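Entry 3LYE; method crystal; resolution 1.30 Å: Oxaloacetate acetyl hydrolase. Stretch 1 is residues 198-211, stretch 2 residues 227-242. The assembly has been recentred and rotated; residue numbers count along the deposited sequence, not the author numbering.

Stretch 1 (198-211) EGFRSKEQAAAAVA
Stretch 2, residues 227-242: HSPLITVEEAKAMGFR

Two loop-to-helix segments pack side by side, burying 625 Å² in total; helices 203-211 and 233-239 run at 38°, closest approach of the axes 10.0 Å. Register is set by Arg201 CA to Ser228 CA, 5.6 Å, and Ala207 CA to Met239 CA, 5.1 Å.

Each helix start has one capped amide. Ser202 (chi1 p) accepts at OG from Gln205 N, 3.1 Å; the return bond comes from Arg201 N to Gln205 OE1, 2.8 Å and nearly linear at 175°. The second pair is reciprocal: Thr232 OG1 (chi1 p) accepts from Glu235 N at 3.1 Å, and Thr232 N donates to Glu235 OE1 at 2.9 Å. Glu235 (m, t) has OE2 free for Lys203 NZ, a 3.0 Å salt bridge reached by an m, t, p, t lysine. Ser228 OG (chi1 m) lies 2.9 Å from Phe200 O, Pro229 CD 3.4 Å from Phe200 O.

Phe200, Ala206, Ile231 and Phe241 are buried. Small Ala206 admits Met239 (m, t, m), CB to SD 3.8 Å. Val210 (t) sets CG2 3.5 Å from the Phe241 ring centroid (chi2 -79°), 8° off its normal; Phe200 (-58/146; m, chi2 -68°) meets that ring obliquely, planes at 64°.

Gly240 (103/4) ends the second helix in a Schellman motif, Phe241 N to Ala236 O 3.3 Å; a CB there would clash with Val210 CG1. One water donates to Ala207 O (2.6 Å) and Met239 O (2.8 Å), bridging the backbones.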

# COMPACT_ATOMS: atom_id res chain seq x y z
N GLU A 198 2.34 -22.69 -22.37
CA GLU A 198 2.39 -23.24 -20.99
C GLU A 198 1.99 -24.68 -20.86
O GLU A 198 1.06 -25.15 -21.48
CB GLU A 198 1.42 -22.44 -20.11
CG GLU A 198 1.31 -22.81 -18.62
CD GLU A 198 2.58 -22.54 -17.84
OE1 GLU A 198 3.36 -21.66 -18.25
OE2 GLU A 198 2.78 -23.22 -16.80
N GLY A 199 2.73 -25.39 -20.04
CA GLY A 199 2.41 -26.78 -19.80
C GLY A 199 2.63 -27.85 -20.82
O GLY A 199 1.76 -28.71 -21.02
N PHE A 200 3.80 -27.88 -21.44
CA PHE A 200 4.08 -28.91 -22.42
C PHE A 200 3.91 -30.28 -21.76
O PHE A 200 4.22 -30.46 -20.56
CB PHE A 200 5.51 -28.81 -22.92
CG PHE A 200 5.78 -27.62 -23.79
CD1 PHE A 200 5.21 -27.53 -25.04
CD2 PHE A 200 6.62 -26.61 -23.38
CE1 PHE A 200 5.45 -26.45 -25.86
CE2 PHE A 200 6.87 -25.51 -24.20
CZ PHE A 200 6.29 -25.44 -25.44
N ARG A 201 3.44 -31.24 -22.53
CA ARG A 201 3.24 -32.60 -22.03
C ARG A 201 4.47 -33.45 -22.29
O ARG A 201 4.64 -34.49 -21.67
CB ARG A 201 1.97 -33.22 -22.64
CG ARG A 201 0.71 -32.61 -22.02
CD ARG A 201 -0.61 -33.11 -22.61
NE ARG A 201 -1.72 -32.88 -21.69
CZ ARG A 201 -2.27 -31.69 -21.46
NH1 ARG A 201 -3.28 -31.57 -20.60
NH2 ARG A 201 -1.83 -30.61 -22.10
N SER A 202 5.34 -33.03 -23.20
CA SER A 202 6.55 -33.77 -23.51
C SER A 202 7.63 -32.89 -24.11
O SER A 202 7.38 -31.79 -24.57
CB SER A 202 6.26 -34.89 -24.51
OG SER A 202 6.03 -34.35 -25.80
N LYS A 203 8.85 -33.42 -24.12
CA LYS A 203 9.98 -32.68 -24.67
C LYS A 203 9.83 -32.55 -26.19
O LYS A 203 10.22 -31.54 -26.78
CB LYS A 203 11.29 -33.37 -24.33
CG LYS A 203 11.50 -33.49 -22.83
CD LYS A 203 12.66 -34.38 -22.51
CE LYS A 203 13.94 -33.91 -23.14
NZ LYS A 203 15.01 -34.91 -22.92
N GLU A 204 9.26 -33.57 -26.83
CA GLU A 204 9.08 -33.56 -28.27
C GLU A 204 8.16 -32.40 -28.63
O GLU A 204 8.42 -31.67 -29.58
CB GLU A 204 8.48 -34.90 -28.73
CG GLU A 204 7.79 -34.85 -30.08
CD GLU A 204 7.46 -36.22 -30.68
OE1 GLU A 204 6.78 -36.23 -31.72
OE2 GLU A 204 7.90 -37.27 -30.16
N GLN A 205 7.11 -32.22 -27.85
CA GLN A 205 6.16 -31.17 -28.09
C GLN A 205 6.79 -29.80 -27.89
O GLN A 205 6.51 -28.87 -28.64
CB GLN A 205 4.96 -31.38 -27.19
CG GLN A 205 3.82 -30.47 -27.42
CD GLN A 205 2.75 -30.78 -26.42
OE1 GLN A 205 2.96 -30.61 -25.22
NE2 GLN A 205 1.61 -31.25 -26.90
N ALA A 206 7.69 -29.69 -26.91
CA ALA A 206 8.35 -28.41 -26.65
C ALA A 206 9.23 -28.00 -27.84
O ALA A 206 9.16 -26.85 -28.29
CB ALA A 206 9.19 -28.49 -25.37
N ALA A 207 10.01 -28.94 -28.37
CA ALA A 207 10.89 -28.64 -29.49
C ALA A 207 10.12 -28.28 -30.76
O ALA A 207 10.57 -27.47 -31.58
CB ALA A 207 11.82 -29.80 -29.77
N ALA A 208 8.94 -28.89 -30.89
CA ALA A 208 8.09 -28.65 -32.05
C ALA A 208 7.47 -27.27 -32.01
O ALA A 208 7.32 -26.64 -33.06
CB ALA A 208 7.02 -29.71 -32.15
N ALA A 209 7.10 -26.80 -30.83
CA ALA A 209 6.50 -25.48 -30.75
C ALA A 209 7.56 -24.45 -31.15
O ALA A 209 7.27 -23.48 -31.86
CB ALA A 209 6.02 -25.20 -29.34
N VAL A 210 8.79 -24.67 -30.70
CA VAL A 210 9.87 -23.75 -31.05
C VAL A 210 10.03 -23.71 -32.58
O VAL A 210 10.16 -22.64 -33.18
CB VAL A 210 11.20 -24.15 -30.40
CG1 VAL A 210 12.31 -23.30 -30.99
CG2 VAL A 210 11.15 -24.00 -28.87
N ALA A 211 10.04 -24.88 -33.21
CA ALA A 211 10.19 -24.93 -34.65
C ALA A 211 8.99 -24.33 -35.42
O ALA A 211 9.14 -23.74 -36.50
CB ALA A 211 10.42 -26.36 -35.10
N HIS A 227 3.56 -30.60 -13.27
CA HIS A 227 3.06 -31.67 -14.13
C HIS A 227 3.74 -31.86 -15.47
O HIS A 227 3.37 -32.76 -16.21
CB HIS A 227 1.56 -31.46 -14.36
CG HIS A 227 0.78 -31.27 -13.10
ND1 HIS A 227 0.45 -32.32 -12.27
CD2 HIS A 227 0.30 -30.15 -12.51
CE1 HIS A 227 -0.22 -31.85 -11.22
NE2 HIS A 227 -0.32 -30.54 -11.34
N SER A 228 4.67 -30.99 -15.81
CA SER A 228 5.37 -31.12 -17.09
C SER A 228 6.66 -31.85 -16.88
O SER A 228 7.16 -31.92 -15.74
CB SER A 228 5.65 -29.74 -17.68
OG SER A 228 4.44 -29.07 -17.97
N PRO A 229 7.22 -32.41 -17.96
CA PRO A 229 8.48 -33.15 -17.85
C PRO A 229 9.68 -32.26 -17.54
O PRO A 229 9.70 -31.06 -17.84
CB PRO A 229 8.64 -33.77 -19.24
CG PRO A 229 7.85 -32.88 -20.12
CD PRO A 229 6.68 -32.47 -19.33
N LEU A 230 10.70 -32.88 -16.97
CA LEU A 230 11.90 -32.16 -16.62
C LEU A 230 12.73 -31.89 -17.85
O LEU A 230 12.97 -32.78 -18.66
CB LEU A 230 12.73 -33.00 -15.65
CG LEU A 230 14.02 -32.41 -15.07
CD1 LEU A 230 13.77 -31.14 -14.30
CD2 LEU A 230 14.68 -33.43 -14.16
N ILE A 231 13.09 -30.62 -18.04
CA ILE A 231 13.91 -30.20 -19.15
C ILE A 231 15.08 -29.40 -18.54
O ILE A 231 14.86 -28.48 -17.76
CB ILE A 231 13.14 -29.32 -20.15
CG1 ILE A 231 11.99 -30.12 -20.77
CG2 ILE A 231 14.08 -28.80 -21.21
CD1 ILE A 231 11.03 -29.35 -21.65
N THR A 232 16.32 -29.80 -18.82
CA THR A 232 17.44 -29.06 -18.26
C THR A 232 17.72 -27.80 -19.07
O THR A 232 17.20 -27.63 -20.16
CB THR A 232 18.74 -29.88 -18.25
OG1 THR A 232 19.17 -30.10 -19.60
CG2 THR A 232 18.53 -31.24 -17.59
N VAL A 233 18.55 -26.93 -18.51
CA VAL A 233 18.91 -25.70 -19.19
C VAL A 233 19.60 -26.06 -20.52
O VAL A 233 19.28 -25.50 -21.56
CB VAL A 233 19.82 -24.85 -18.30
CG1 VAL A 233 20.54 -23.78 -19.09
CG2 VAL A 233 19.01 -24.26 -17.12
N GLU A 234 20.52 -27.03 -20.49
CA GLU A 234 21.20 -27.42 -21.73
C GLU A 234 20.23 -27.93 -22.77
O GLU A 234 20.38 -27.62 -23.95
CB GLU A 234 22.24 -28.49 -21.43
CG GLU A 234 23.44 -27.95 -20.69
CD GLU A 234 24.53 -28.99 -20.49
OE1 GLU A 234 24.51 -30.03 -21.20
OE2 GLU A 234 25.40 -28.77 -19.62
N GLU A 235 19.27 -28.74 -22.36
CA GLU A 235 18.27 -29.27 -23.27
C GLU A 235 17.39 -28.17 -23.87
O GLU A 235 17.11 -28.17 -25.08
CB GLU A 235 17.39 -30.30 -22.57
CG GLU A 235 18.08 -31.64 -22.31
CD GLU A 235 17.26 -32.57 -21.44
OE1 GLU A 235 16.43 -32.08 -20.65
OE2 GLU A 235 17.46 -33.80 -21.53
N ALA A 236 16.93 -27.24 -23.04
CA ALA A 236 16.09 -26.15 -23.52
C ALA A 236 16.85 -25.30 -24.53
O ALA A 236 16.30 -24.87 -25.52
CB ALA A 236 15.56 -25.31 -22.37
N LYS A 237 18.13 -25.10 -24.29
CA LYS A 237 18.96 -24.30 -25.19
C LYS A 237 19.07 -25.00 -26.55
O LYS A 237 18.98 -24.38 -27.61
CB LYS A 237 20.32 -24.10 -24.55
CG LYS A 237 21.40 -23.59 -25.46
CD LYS A 237 21.28 -22.12 -25.66
CE LYS A 237 22.30 -21.60 -26.67
NZ LYS A 237 23.55 -21.18 -25.96
N ALA A 238 19.30 -26.31 -26.50
CA ALA A 238 19.41 -27.06 -27.75
C ALA A 238 18.08 -27.10 -28.53
O ALA A 238 18.09 -27.12 -29.78
CB ALA A 238 19.95 -28.45 -27.46
N MET A 239 16.96 -27.07 -27.80
CA MET A 239 15.61 -27.08 -28.40
C MET A 239 15.35 -25.75 -29.12
O MET A 239 14.45 -25.67 -29.95
CB MET A 239 14.52 -27.21 -27.32
CG MET A 239 14.24 -28.64 -26.83
SD MET A 239 12.96 -28.72 -25.54
CE MET A 239 13.52 -27.60 -24.28
N GLY A 240 16.10 -24.71 -28.76
CA GLY A 240 15.96 -23.39 -29.37
C GLY A 240 15.23 -22.31 -28.58
O GLY A 240 14.98 -21.24 -29.12
N PHE A 241 14.84 -22.59 -27.36
CA PHE A 241 14.16 -21.60 -26.54
C PHE A 241 15.11 -20.43 -26.29
O PHE A 241 16.32 -20.62 -26.25
CB PHE A 241 13.72 -22.22 -25.20
CG PHE A 241 12.49 -23.09 -25.30
CD1 PHE A 241 11.24 -22.52 -25.36
CD2 PHE A 241 12.60 -24.47 -25.33
CE1 PHE A 241 10.12 -23.30 -25.49
CE2 PHE A 241 11.47 -25.26 -25.43
CZ PHE A 241 10.23 -24.68 -25.51
N ARG A 242 14.57 -19.23 -26.10
CA ARG A 242 15.41 -18.05 -25.84
C ARG A 242 15.36 -17.60 -24.39
O ARG A 242 16.26 -16.91 -23.95
CB ARG A 242 15.06 -16.89 -26.77
CG ARG A 242 15.48 -17.17 -28.21
CD ARG A 242 16.99 -17.48 -28.39
NE ARG A 242 17.82 -16.63 -27.59
CZ ARG A 242 17.95 -15.31 -27.73
NH1 ARG A 242 17.34 -14.68 -28.74
NH2 ARG A 242 18.68 -14.62 -26.84
O HOH W 1 13.11 -26.92 -32.04